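Local coordinates for penicillin-binding protein 1A (Mycobacterium tuberculosis, PDB 5CXW) that polymerises lipid-linked precursors into glycan strands and cross-links their peptides to build peptidoglycan, the part described here lying in its penicillin-binding transpeptidase domain, at residues 211-222 with 307-318. Numbering follows the deposited sequence.
Sequences VIDMASAYATLA and WMVGYTPSLSTA
Y218 and V309 meet in a CH-pi contact: CG1 of V309 stands 3.4 Å from the centroid of the Y218 ring, 18° off its normal. Further apolar contacts run along helix 211-222. CG2 of V211 and CG of M214 touch the six-membered part of W307, the former 3.7 Å from W307 CH2, while A318 packs its methyl among V211, M214 and A215. At the other end the methyl of A222 presses on Y311, with A222 CB 3.3 Å from Y311 CD1; Y218 O and A222 N lie over one face of that ring.

One direct hydrogen bond crosses the contact, from S316 OG to A215 O (2.8 Å). The hydroxyl, carried there by a chi1 of 175° that sets OG opposite the S316 backbone N, meets a lone pair of a carbonyl that also accepts the helical bond from A219 N. A water donates to both A222 O and P313 O, linking the helix end to the T312-L315 beta turn.

The helix covers the hairpin of strands 303-312 and 315-323 in the transpeptidase sheet, running at 34° to segment 307-312. Helix 343-356 packs on the opposite face, and Y218 reaches helix 100-109 and bonds to S98 O, beside the probable acyl-ester serine S97.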
loop_
_atom_site.group_PDB
_atom_site.type_symbol
_atom_site.label_atom_id
_atom_site.label_comp_id
_atom_site.label_asym_id
_atom_site.label_seq_id
_atom_site.Cartn_x
_atom_site.Cartn_y
_atom_site.Cartn_z
ATOM N N VAL A 211 -6.423 0.597 2.520
ATOM C CA VAL A 211 -5.687 -0.399 1.763
ATOM C C VAL A 211 -5.701 0.002 0.280
ATOM O O VAL A 211 -4.670 -0.104 -0.409
ATOM C CB VAL A 211 -6.324 -1.786 1.971
ATOM C CG1 VAL A 211 -5.712 -2.853 1.079
ATOM C CG2 VAL A 211 -6.211 -2.268 3.412
ATOM N N ILE A 212 -6.860 0.476 -0.245
ATOM C CA ILE A 212 -6.868 0.921 -1.636
ATOM C C ILE A 212 -5.910 2.067 -1.917
ATOM O O ILE A 212 -5.265 2.065 -2.966
ATOM C CB ILE A 212 -8.299 1.224 -2.186
ATOM C CG1 ILE A 212 -8.252 1.598 -3.673
ATOM C CG2 ILE A 212 -9.032 2.292 -1.352
ATOM C CD1 ILE A 212 -9.585 1.261 -4.365
ATOM N N ASP A 213 -5.754 3.003 -0.977
ATOM C CA ASP A 213 -4.817 4.122 -1.134
ATOM C C ASP A 213 -3.391 3.584 -1.252
ATOM O O ASP A 213 -2.632 4.039 -2.063
ATOM C CB ASP A 213 -4.839 5.058 0.099
ATOM C CG ASP A 213 -6.140 5.867 0.218
ATOM O OD1 ASP A 213 -6.532 6.507 -0.783
ATOM O OD2 ASP A 213 -6.700 5.939 1.340
ATOM N N MET A 214 -3.045 2.621 -0.415
ATOM C CA MET A 214 -1.672 2.075 -0.435
ATOM C C MET A 214 -1.378 1.342 -1.782
ATOM O O MET A 214 -0.324 1.535 -2.382
ATOM C CB MET A 214 -1.416 1.137 0.744
ATOM C CG MET A 214 -1.382 1.842 2.093
ATOM S SD MET A 214 -0.068 3.073 2.233
ATOM C CE MET A 214 1.339 2.004 2.354
ATOM N N ALA A 215 -2.348 0.559 -2.271
ATOM C CA ALA A 215 -2.165 -0.119 -3.529
ATOM C C ALA A 215 -1.989 0.885 -4.657
ATOM O O ALA A 215 -1.104 0.728 -5.545
ATOM C CB ALA A 215 -3.328 -1.049 -3.827
ATOM N N SER A 216 -2.797 1.939 -4.611
ATOM C CA SER A 216 -2.749 2.982 -5.647
ATOM C C SER A 216 -1.443 3.746 -5.603
ATOM O O SER A 216 -0.810 4.004 -6.660
ATOM C CB SER A 216 -3.940 3.916 -5.458
ATOM O OG SER A 216 -3.885 5.037 -6.331
ATOM N N ALA A 217 -1.009 4.190 -4.420
ATOM C CA ALA A 217 0.234 4.931 -4.310
ATOM C C ALA A 217 1.459 4.114 -4.752
ATOM O O ALA A 217 2.368 4.634 -5.421
ATOM C CB ALA A 217 0.422 5.497 -2.877
ATOM N N TYR A 218 1.495 2.857 -4.374
ATOM C CA TYR A 218 2.589 1.953 -4.802
ATOM C C TYR A 218 2.487 1.673 -6.333
ATOM O O TYR A 218 3.510 1.574 -7.033
ATOM C CB TYR A 218 2.601 0.683 -4.006
ATOM C CG TYR A 218 3.278 0.716 -2.668
ATOM C CD1 TYR A 218 3.031 1.745 -1.737
ATOM C CD2 TYR A 218 4.152 -0.304 -2.271
ATOM C CE1 TYR A 218 3.634 1.734 -0.480
ATOM C CE2 TYR A 218 4.697 -0.350 -1.026
ATOM C CZ TYR A 218 4.441 0.666 -0.124
ATOM O OH TYR A 218 5.016 0.662 1.162
ATOM N N ALA A 219 1.247 1.690 -6.886
ATOM C CA ALA A 219 1.073 1.604 -8.362
ATOM C C ALA A 219 1.770 2.781 -9.058
ATOM O O ALA A 219 2.404 2.620 -10.094
ATOM C CB ALA A 219 -0.387 1.462 -8.724
ATOM N N THR A 220 1.710 3.971 -8.464
ATOM C CA THR A 220 2.355 5.124 -9.037
ATOM C C THR A 220 3.870 4.905 -9.095
ATOM O O THR A 220 4.538 5.263 -10.092
ATOM C CB THR A 220 1.982 6.384 -8.221
ATOM O OG1 THR A 220 0.569 6.592 -8.312
ATOM C CG2 THR A 220 2.701 7.628 -8.687
ATOM N N LEU A 221 4.411 4.324 -8.022
ATOM C CA LEU A 221 5.821 3.947 -8.018
ATOM C C LEU A 221 6.141 2.925 -9.122
ATOM O O LEU A 221 7.137 3.089 -9.858
ATOM C CB LEU A 221 6.262 3.461 -6.648
ATOM C CG LEU A 221 6.206 4.471 -5.511
ATOM C CD1 LEU A 221 6.434 3.748 -4.195
ATOM C CD2 LEU A 221 7.230 5.563 -5.733
ATOM N N ALA A 222 5.279 1.920 -9.232
ATOM C CA ALA A 222 5.437 0.820 -10.216
ATOM C C ALA A 222 5.419 1.355 -11.643
ATOM O O ALA A 222 6.080 0.812 -12.542
ATOM C CB ALA A 222 4.349 -0.217 -10.024
ATOM N N TRP A 307 0.996 -5.447 7.599
ATOM C CA TRP A 307 0.888 -5.107 6.212
ATOM C C TRP A 307 1.987 -5.696 5.312
ATOM O O TRP A 307 3.166 -5.770 5.716
ATOM C CB TRP A 307 1.048 -3.596 6.034
ATOM C CG TRP A 307 -0.044 -2.727 6.554
ATOM C CD1 TRP A 307 -0.275 -2.366 7.867
ATOM C CD2 TRP A 307 -1.088 -2.146 5.772
ATOM N NE1 TRP A 307 -1.410 -1.542 7.922
ATOM C CE2 TRP A 307 -1.887 -1.358 6.651
ATOM C CE3 TRP A 307 -1.391 -2.150 4.395
ATOM C CZ2 TRP A 307 -2.957 -0.623 6.209
ATOM C CZ3 TRP A 307 -2.480 -1.389 3.934
ATOM C CH2 TRP A 307 -3.263 -0.643 4.854
ATOM N N MET A 308 1.642 -5.990 4.067
ATOM C CA MET A 308 2.620 -6.153 3.011
ATOM C C MET A 308 2.068 -5.468 1.787
ATOM O O MET A 308 0.933 -5.794 1.338
ATOM C CB MET A 308 2.909 -7.623 2.694
ATOM C CG MET A 308 3.887 -7.873 1.538
ATOM S SD MET A 308 5.449 -6.981 1.770
ATOM C CE MET A 308 6.683 -8.286 1.552
ATOM N N VAL A 309 2.845 -4.524 1.235
ATOM C CA VAL A 309 2.488 -3.824 0.009
ATOM C C VAL A 309 3.614 -3.937 -0.997
ATOM O O VAL A 309 4.751 -3.709 -0.687
ATOM C CB VAL A 309 2.149 -2.347 0.294
ATOM C CG1 VAL A 309 1.494 -1.709 -0.923
ATOM C CG2 VAL A 309 1.273 -2.200 1.480
ATOM N N GLY A 310 3.328 -4.389 -2.213
ATOM C CA GLY A 310 4.386 -4.482 -3.184
ATOM C C GLY A 310 3.863 -4.758 -4.577
ATOM O O GLY A 310 2.681 -5.086 -4.771
ATOM N N TYR A 311 4.769 -4.593 -5.525
ATOM C CA TYR A 311 4.431 -4.524 -6.937
ATOM C C TYR A 311 5.441 -5.108 -7.886
ATOM O O TYR A 311 6.612 -5.309 -7.547
ATOM C CB TYR A 311 4.182 -3.035 -7.311
ATOM C CG TYR A 311 5.332 -2.076 -7.097
ATOM C CD1 TYR A 311 6.350 -1.866 -8.044
ATOM C CD2 TYR A 311 5.411 -1.343 -5.904
ATOM C CE1 TYR A 311 7.380 -0.923 -7.807
ATOM C CE2 TYR A 311 6.417 -0.449 -5.689
ATOM C CZ TYR A 311 7.386 -0.217 -6.640
ATOM O OH TYR A 311 8.367 0.725 -6.372
ATOM N N THR A 312 4.952 -5.375 -9.123
ATOM C CA THR A 312 5.728 -5.476 -10.303
ATOM C C THR A 312 5.290 -4.322 -11.189
ATOM O O THR A 312 4.380 -3.604 -10.847
ATOM C CB THR A 312 5.475 -6.822 -11.002
ATOM O OG1 THR A 312 4.212 -6.774 -11.643
ATOM C CG2 THR A 312 5.562 -7.924 -10.050
ATOM N N PRO A 313 5.906 -4.137 -12.353
ATOM C CA PRO A 313 5.425 -3.031 -13.197
ATOM C C PRO A 313 3.964 -3.176 -13.667
ATOM O O PRO A 313 3.342 -2.189 -14.106
ATOM C CB PRO A 313 6.408 -3.069 -14.387
ATOM C CG PRO A 313 7.645 -3.707 -13.802
ATOM C CD PRO A 313 7.151 -4.736 -12.865
ATOM N N SER A 314 3.404 -4.375 -13.570
ATOM C CA SER A 314 2.071 -4.686 -14.083
ATOM C C SER A 314 1.008 -4.932 -12.996
ATOM O O SER A 314 -0.138 -5.109 -13.331
ATOM C CB SER A 314 2.171 -5.859 -15.049
ATOM O OG SER A 314 2.871 -5.449 -16.235
ATOM N N LEU A 315 1.370 -4.918 -11.711
ATOM C CA LEU A 315 0.414 -5.148 -10.649
ATOM C C LEU A 315 0.949 -4.690 -9.317
ATOM O O LEU A 315 2.061 -5.005 -8.944
ATOM C CB LEU A 315 -0.041 -6.610 -10.562
ATOM C CG LEU A 315 -1.363 -6.801 -9.820
ATOM C CD1 LEU A 315 -2.543 -6.216 -10.597
ATOM C CD2 LEU A 315 -1.555 -8.308 -9.679
ATOM N N SER A 316 0.141 -3.875 -8.630
ATOM C CA SER A 316 0.462 -3.404 -7.281
ATOM C C SER A 316 -0.559 -3.887 -6.320
ATOM O O SER A 316 -1.759 -3.639 -6.501
ATOM C CB SER A 316 0.469 -1.860 -7.244
ATOM O OG SER A 316 0.682 -1.428 -5.882
ATOM N N THR A 317 -0.116 -4.614 -5.296
ATOM C CA THR A 317 -1.037 -5.230 -4.350
ATOM C C THR A 317 -0.683 -4.822 -2.899
ATOM O O THR A 317 0.481 -4.910 -2.464
ATOM C CB THR A 317 -1.037 -6.768 -4.471
ATOM O OG1 THR A 317 -1.435 -7.147 -5.806
ATOM C CG2 THR A 317 -2.031 -7.395 -3.462
ATOM N N ALA A 318 -1.710 -4.363 -2.179
ATOM C CA ALA A 318 -1.616 -4.058 -0.782
ATOM C C ALA A 318 -2.445 -5.089 0.021
ATOM O O ALA A 318 -3.568 -5.407 -0.334
ATOM C CB ALA A 318 -2.179 -2.667 -0.503
HETATM O O HOH W 1 4.391 0.130 -15.003
#